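PDB 3GFF: IroE-like serine hydrolase from Shewanella oneidensis, which probably hydrolyses ester bonds as a serine hydrolase of the esterase D family, with an alpha/beta-hydrolase fold. Local coordinates for residues A31-E34 / G35-Q38; P208-G211 / V212-Y215; S251-G254 / L255-I259. All coordinates share one frame; numbering follows the deposited sequence.

Contact 1. Residues A31-E34 / G35-Q38; sequences ALPE and GYAQ
Leu32 and Tyr36 meet through a CH-pi contact: the CD2 methyl of Leu32 sits over the middle of one face of the tyrosine ring, 4.2 Å from the ring centroid and almost exactly on the ring normal. The tyrosine is set for this by its first torsion, which places CG opposite the backbone N (chi1 -175°) and sends the ring out beside the leucine side chain, one face turned to it. Apolar packing widens the contact. The other leucine methyl, CD1, reaches CD2 of Tyr36 at 3.8 Å, while CD of Pro33 meets CD1 of Tyr36 at 4.0 Å, approaching the ring obliquely. A single backbone hydrogen bond closes the bend, from Tyr36 N to Pro33 O (3.1 Å). Gly35 has a positive phi of 88°, and a CB there would collide with Glu34 O. Beyond the segments, Arg134 takes Tyr36 on two counts, by a cation-pi contact with the ring and a hydrogen bond to its carbonyl oxygen. The backbone from Pro33 to Tyr36 is a type II beta turn with glycine third, and Leu32, just before it, packs on its last residue; the turn leads from strand 24-31 into the short 3-10 segment 36-38.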
loop_
_atom_site.group_PDB
_atom_site.type_symbol
_atom_site.label_atom_id
_atom_site.label_comp_id
_atom_site.label_asym_id
_atom_site.label_seq_id
_atom_site.Cartn_x
_atom_site.Cartn_y
_atom_site.Cartn_z
ATOM N N ALA A 31 11.338 10.813 -8.539
ATOM C CA ALA A 31 11.868 10.157 -7.342
ATOM C C ALA A 31 12.959 9.248 -7.894
ATOM O O ALA A 31 12.699 8.461 -8.814
ATOM C CB ALA A 31 10.794 9.330 -6.607
ATOM N N LEU A 32 14.184 9.412 -7.386
ATOM C CA LEU A 32 15.315 8.610 -7.817
ATOM C C LEU A 32 15.431 7.408 -6.859
ATOM O O LEU A 32 15.150 7.521 -5.682
ATOM C CB LEU A 32 16.610 9.453 -7.815
ATOM C CG LEU A 32 16.712 10.587 -8.845
ATOM C CD1 LEU A 32 17.988 11.359 -8.617
ATOM C CD2 LEU A 32 16.672 10.064 -10.308
ATOM N N PRO A 33 15.842 6.250 -7.369
ATOM C CA PRO A 33 15.953 5.123 -6.475
ATOM C C PRO A 33 17.069 5.325 -5.481
ATOM O O PRO A 33 17.987 6.133 -5.703
ATOM C CB PRO A 33 16.278 3.957 -7.416
ATOM C CG PRO A 33 16.896 4.545 -8.543
ATOM C CD PRO A 33 16.248 5.895 -8.739
ATOM N N GLU A 34 16.975 4.654 -4.341
ATOM C CA GLU A 34 18.027 4.774 -3.390
ATOM C C GLU A 34 19.234 4.047 -4.000
ATOM O O GLU A 34 19.092 3.034 -4.701
ATOM C CB GLU A 34 17.626 4.355 -1.981
ATOM C CG GLU A 34 17.042 3.004 -1.729
ATOM C CD GLU A 34 16.508 2.868 -0.259
ATOM O OE1 GLU A 34 16.892 3.656 0.640
ATOM O OE2 GLU A 34 15.677 1.971 -0.006
ATOM N N GLY A 35 20.402 4.647 -3.771
ATOM C CA GLY A 35 21.667 4.218 -4.330
ATOM C C GLY A 35 21.938 4.852 -5.689
ATOM O O GLY A 35 23.009 4.651 -6.234
ATOM N N TYR A 36 20.981 5.612 -6.245
ATOM C CA TYR A 36 21.158 6.218 -7.567
ATOM C C TYR A 36 22.552 6.848 -7.811
ATOM O O TYR A 36 23.262 6.449 -8.736
ATOM C CB TYR A 36 20.051 7.232 -7.883
ATOM C CG TYR A 36 20.188 7.733 -9.295
ATOM C CD1 TYR A 36 19.743 6.966 -10.385
ATOM C CD2 TYR A 36 20.808 8.954 -9.559
ATOM C CE1 TYR A 36 19.919 7.422 -11.703
ATOM C CE2 TYR A 36 20.974 9.404 -10.861
ATOM C CZ TYR A 36 20.540 8.650 -11.922
ATOM O OH TYR A 36 20.745 9.131 -13.204
ATOM N N ALA A 37 22.945 7.798 -6.963
ATOM C CA ALA A 37 24.221 8.496 -7.079
ATOM C C ALA A 37 25.469 7.628 -6.901
ATOM O O ALA A 37 26.566 8.053 -7.272
ATOM C CB ALA A 37 24.268 9.687 -6.087
ATOM N N GLN A 38 25.298 6.388 -6.443
ATOM C CA GLN A 38 26.440 5.538 -6.080
ATOM C C GLN A 38 27.025 4.586 -7.126
ATOM O O GLN A 38 27.986 3.875 -6.833
ATOM C CB GLN A 38 26.108 4.805 -4.787
ATOM C CG GLN A 38 25.922 5.769 -3.606
ATOM C CD GLN A 38 25.491 5.083 -2.325
ATOM O OE1 GLN A 38 24.396 4.547 -2.233
ATOM N NE2 GLN A 38 26.318 5.165 -1.318
#

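Contact 2. Residues P208-G211 / V212-Y215; sequences PGFG and VSSY
Phe210 reaches across a tight surface bend to Ser213 and Tyr215, and its side chain can be followed outward atom by atom. CB lies against the serine, 3.5 Å from Ser213 OG, and CG still has that oxygen nearby. With CG opposite the carbonyl carbon (chi1 -66°), the ring runs out beside the Tyr215 side chain. CD2 then meets the root of the tyrosine, 3.9 Å from Tyr215 CB. Farther out, CE2 stands over the centre of one face of the Tyr215 ring, 3.5 Å above its plane, with Tyr215 CD2 its nearest atom at 3.6 Å. The pair is edge-to-face: an edge of Phe210 is directed at the tyrosine face, the centroids are 4.8 Å apart and the planes inclined at 58°, well short of perpendicular.

Ser213 works on both sides of the bend. While its OG touches Phe210, the same oxygen accepts a nearly straight hydrogen bond from Tyr215 N (3.3 Å), an ST turn that leads into the first turn of the following helix. The tyrosine hydroxyl is hydrogen-bonded to Ser176 OG. An alanine in place of Tyr215 would probably leave the edge of Phe210 without its aromatic face and Ser176 without this hydroxyl partner.

Phe210 and Gly211 both face Ser207, forming a classic beta bulge in the small antiparallel pair of strands 206-207 and 211-212. Phe210 also touches Pro99 and Ser100, and Tyr215 packs on Trp173, all three residues lying in loops. Val212 touches Tyr271 of the second subunit. The contact thus joins this two-stranded hairpin to the start of helix 215-230.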
loop_
_atom_site.group_PDB
_atom_site.type_symbol
_atom_site.label_atom_id
_atom_site.label_comp_id
_atom_site.label_asym_id
_atom_site.label_seq_id
_atom_site.Cartn_x
_atom_site.Cartn_y
_atom_site.Cartn_z
ATOM N N PRO A 208 -20.576 6.735 -13.780
ATOM C CA PRO A 208 -20.848 8.116 -14.228
ATOM C C PRO A 208 -22.000 8.190 -15.233
ATOM O O PRO A 208 -22.073 7.389 -16.192
ATOM C CB PRO A 208 -19.520 8.537 -14.864
ATOM C CG PRO A 208 -18.530 7.818 -14.053
ATOM C CD PRO A 208 -19.131 6.446 -13.806
ATOM N N GLY A 209 -22.905 9.131 -14.979
ATOM C CA GLY A 209 -24.088 9.339 -15.802
ATOM C C GLY A 209 -25.227 8.357 -15.535
ATOM O O GLY A 209 -26.309 8.531 -16.069
ATOM N N PHE A 210 -24.994 7.327 -14.725
ATOM C CA PHE A 210 -26.026 6.312 -14.429
ATOM C C PHE A 210 -26.406 6.226 -12.960
ATOM O O PHE A 210 -27.478 5.716 -12.619
ATOM C CB PHE A 210 -25.619 4.914 -14.954
ATOM C CG PHE A 210 -25.544 4.819 -16.473
ATOM C CD1 PHE A 210 -26.677 5.060 -17.256
ATOM C CD2 PHE A 210 -24.359 4.457 -17.115
ATOM C CE1 PHE A 210 -26.622 4.961 -18.626
ATOM C CE2 PHE A 210 -24.305 4.343 -18.489
ATOM C CZ PHE A 210 -25.439 4.601 -19.255
ATOM N N GLY A 211 -25.575 6.736 -12.065
ATOM C CA GLY A 211 -25.911 6.634 -10.657
ATOM C C GLY A 211 -25.525 5.252 -10.213
ATOM O O GLY A 211 -24.462 4.768 -10.601
ATOM N N VAL A 212 -26.374 4.631 -9.410
ATOM C CA VAL A 212 -26.151 3.282 -8.903
ATOM C C VAL A 212 -26.281 2.345 -10.087
ATOM O O VAL A 212 -27.374 2.131 -10.630
ATOM C CB VAL A 212 -27.105 2.945 -7.748
ATOM C CG1 VAL A 212 -26.959 1.497 -7.295
ATOM C CG2 VAL A 212 -26.805 3.880 -6.601
ATOM N N SER A 213 -25.126 1.837 -10.512
ATOM C CA SER A 213 -25.026 1.059 -11.715
ATOM C C SER A 213 -23.637 0.442 -11.839
ATOM O O SER A 213 -22.637 1.104 -11.584
ATOM C CB SER A 213 -25.318 2.021 -12.880
ATOM O OG SER A 213 -24.728 1.650 -14.089
ATOM N N SER A 214 -23.574 -0.807 -12.288
ATOM C CA SER A 214 -22.304 -1.495 -12.481
ATOM C C SER A 214 -21.795 -1.407 -13.925
ATOM O O SER A 214 -20.896 -2.146 -14.297
ATOM C CB SER A 214 -22.430 -2.968 -12.030
ATOM O OG SER A 214 -23.454 -3.616 -12.744
ATOM N N TYR A 215 -22.334 -0.473 -14.710
ATOM C CA TYR A 215 -21.966 -0.306 -16.119
ATOM C C TYR A 215 -20.461 -0.163 -16.349
ATOM O O TYR A 215 -19.923 -0.756 -17.272
ATOM C CB TYR A 215 -22.708 0.912 -16.682
ATOM C CG TYR A 215 -22.411 1.244 -18.125
ATOM C CD1 TYR A 215 -23.141 0.658 -19.144
ATOM C CD2 TYR A 215 -21.440 2.173 -18.469
ATOM C CE1 TYR A 215 -22.897 0.958 -20.461
ATOM C CE2 TYR A 215 -21.192 2.489 -19.810
ATOM C CZ TYR A 215 -21.932 1.870 -20.792
ATOM O OH TYR A 215 -21.751 2.158 -22.123
#

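Contact 3. Residues S251-G254 / L255-I259; sequences SHIG and LYDGI
Helix 250-263 lies at the dimer interface, and in its 251-259 part Ile253 crosses Tyr256 one turn on. The terminal methyl of Ile253, CD1, approaches Tyr256 CB at 4.0 Å and lies just as near CD1 of the ring, which it meets obliquely. That methyl gets there because CG1 is opposite the backbone N (chi1 -158°) and the second torsion (chi2 58°) turns CD1 forward along the helix toward Tyr256. One branch atom earlier, Ile253 CG1 is 4.0 Å from Asp257 OD2. This carboxylate oxygen is hydrogen-bonded to Tyr242 OH.

Four consecutive i to i+4 backbone bonds join 251-254 to 255-258. Those from Tyr256 N to His252 O and from Asp257 N to Ile253 O are both 2.9 Å long, whereas Leu255 N to Ser251 O is stretched to 3.2 Å. Gly258 N bonds to Gly254 O; a CB on Gly258 would strike that same oxygen.

The imidazole of His252 is held at both nitrogens, ND1 by His57 ND1 and NE2 by His252 NE2 of the second subunit, while Tyr256 OH is hydrogen-bonded to Glu245 OE2 of that subunit and Ile253 and Tyr256 pack on Tyr256 and Ile253 of the second subunit. Within the chain, Leu255 touches Met58 of helix 51-65 and Val142 of strand 138-144, and Tyr256 and Ile259 touch Leu61 and Leu62 of helix 51-65, so this helix lies against a neighbouring helix, the central sheet and the partner subunit at once.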
loop_
_atom_site.group_PDB
_atom_site.type_symbol
_atom_site.label_atom_id
_atom_site.label_comp_id
_atom_site.label_asym_id
_atom_site.label_seq_id
_atom_site.Cartn_x
_atom_site.Cartn_y
_atom_site.Cartn_z
ATOM N N SER A 251 -6.574 2.169 -6.843
ATOM C CA SER A 251 -5.325 2.686 -7.407
ATOM C C SER A 251 -4.136 2.108 -6.680
ATOM O O SER A 251 -3.148 1.663 -7.311
ATOM C CB SER A 251 -5.281 4.241 -7.401
ATOM O OG SER A 251 -5.318 4.799 -6.081
ATOM N N HIS A 252 -4.252 2.039 -5.359
ATOM C CA HIS A 252 -3.151 1.562 -4.521
ATOM C C HIS A 252 -2.850 0.051 -4.617
ATOM O O HIS A 252 -1.703 -0.316 -4.951
ATOM C CB HIS A 252 -3.398 1.941 -3.082
ATOM C CG HIS A 252 -2.191 1.802 -2.201
ATOM N ND1 HIS A 252 -1.239 2.792 -2.090
ATOM C CD2 HIS A 252 -1.813 0.816 -1.358
ATOM C CE1 HIS A 252 -0.317 2.415 -1.221
ATOM N NE2 HIS A 252 -0.647 1.222 -0.754
ATOM N N ILE A 253 -3.837 -0.792 -4.272
ATOM C CA ILE A 253 -3.688 -2.261 -4.303
ATOM C C ILE A 253 -3.508 -2.744 -5.737
ATOM O O ILE A 253 -2.912 -3.806 -5.970
ATOM C CB ILE A 253 -4.887 -3.040 -3.556
ATOM C CG1 ILE A 253 -4.465 -4.459 -3.138
ATOM C CG2 ILE A 253 -6.173 -3.084 -4.389
ATOM C CD1 ILE A 253 -3.195 -4.541 -2.181
ATOM N N GLY A 254 -4.058 -1.978 -6.692
ATOM C CA GLY A 254 -3.933 -2.271 -8.129
ATOM C C GLY A 254 -2.483 -2.145 -8.589
ATOM O O GLY A 254 -1.986 -2.996 -9.323
ATOM N N LEU A 255 -1.804 -1.083 -8.155
ATOM C CA LEU A 255 -0.371 -0.908 -8.425
ATOM C C LEU A 255 0.410 -1.960 -7.611
ATOM O O LEU A 255 1.322 -2.598 -8.102
ATOM C CB LEU A 255 0.089 0.501 -8.022
ATOM C CG LEU A 255 1.595 0.854 -8.156
ATOM C CD1 LEU A 255 2.078 0.931 -9.630
ATOM C CD2 LEU A 255 1.926 2.202 -7.414
ATOM N N TYR A 256 0.036 -2.152 -6.353
ATOM C CA TYR A 256 0.699 -3.141 -5.540
ATOM C C TYR A 256 0.791 -4.483 -6.286
ATOM O O TYR A 256 1.877 -5.033 -6.493
ATOM C CB TYR A 256 -0.013 -3.296 -4.212
ATOM C CG TYR A 256 0.720 -4.186 -3.231
ATOM C CD1 TYR A 256 0.564 -5.576 -3.249
ATOM C CD2 TYR A 256 1.570 -3.639 -2.270
ATOM C CE1 TYR A 256 1.254 -6.400 -2.328
ATOM C CE2 TYR A 256 2.265 -4.434 -1.388
ATOM C CZ TYR A 256 2.117 -5.818 -1.411
ATOM O OH TYR A 256 2.808 -6.593 -0.479
ATOM N N ASP A 257 -0.341 -4.981 -6.759
ATOM C CA ASP A 257 -0.355 -6.294 -7.381
ATOM C C ASP A 257 0.150 -6.260 -8.791
ATOM O O ASP A 257 0.728 -7.269 -9.276
ATOM C CB ASP A 257 -1.748 -6.857 -7.386
ATOM C CG ASP A 257 -2.223 -7.226 -6.039
ATOM O OD1 ASP A 257 -1.387 -7.643 -5.172
ATOM O OD2 ASP A 257 -3.473 -7.160 -5.885
ATOM N N GLY A 258 -0.093 -5.134 -9.461
ATOM C CA GLY A 258 0.324 -4.970 -10.844
ATOM C C GLY A 258 1.826 -4.945 -11.001
ATOM O O GLY A 258 2.361 -5.634 -11.841
ATOM N N ILE A 259 2.497 -4.167 -10.162
ATOM C CA ILE A 259 3.956 -3.970 -10.240
ATOM C C ILE A 259 4.713 -5.183 -9.740
ATOM O O ILE A 259 5.818 -5.440 -10.215
ATOM C CB ILE A 259 4.415 -2.670 -9.474
ATOM C CG1 ILE A 259 5.672 -2.083 -10.128
ATOM C CG2 ILE A 259 4.554 -2.918 -7.986
ATOM C CD1 ILE A 259 5.416 -1.620 -11.615
#

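In the fold
The three contacts follow in series along the chain and none touches another. Contact 1, in the connection between strands 24-31 and 43-48 of the mixed sheet, and contact 2, at the start of helix 215-230, are surface features on opposite sides of the chain's centre, their own centres about 44 Å apart. Contact 3, on the helix after strand 235-241, is buried, its centre about 10 Å from the chain's centre and about 22 and 24 Å from the centres of contacts 1 and 2. Its Ser251 side chain lies near, without touching, a probable Ser145-His247-Asp169 triad. Contact 3 lies in the dimer interface, contact 2 touches the second subunit through Val212 alone, and contact 1 meets no other chain of the assembly.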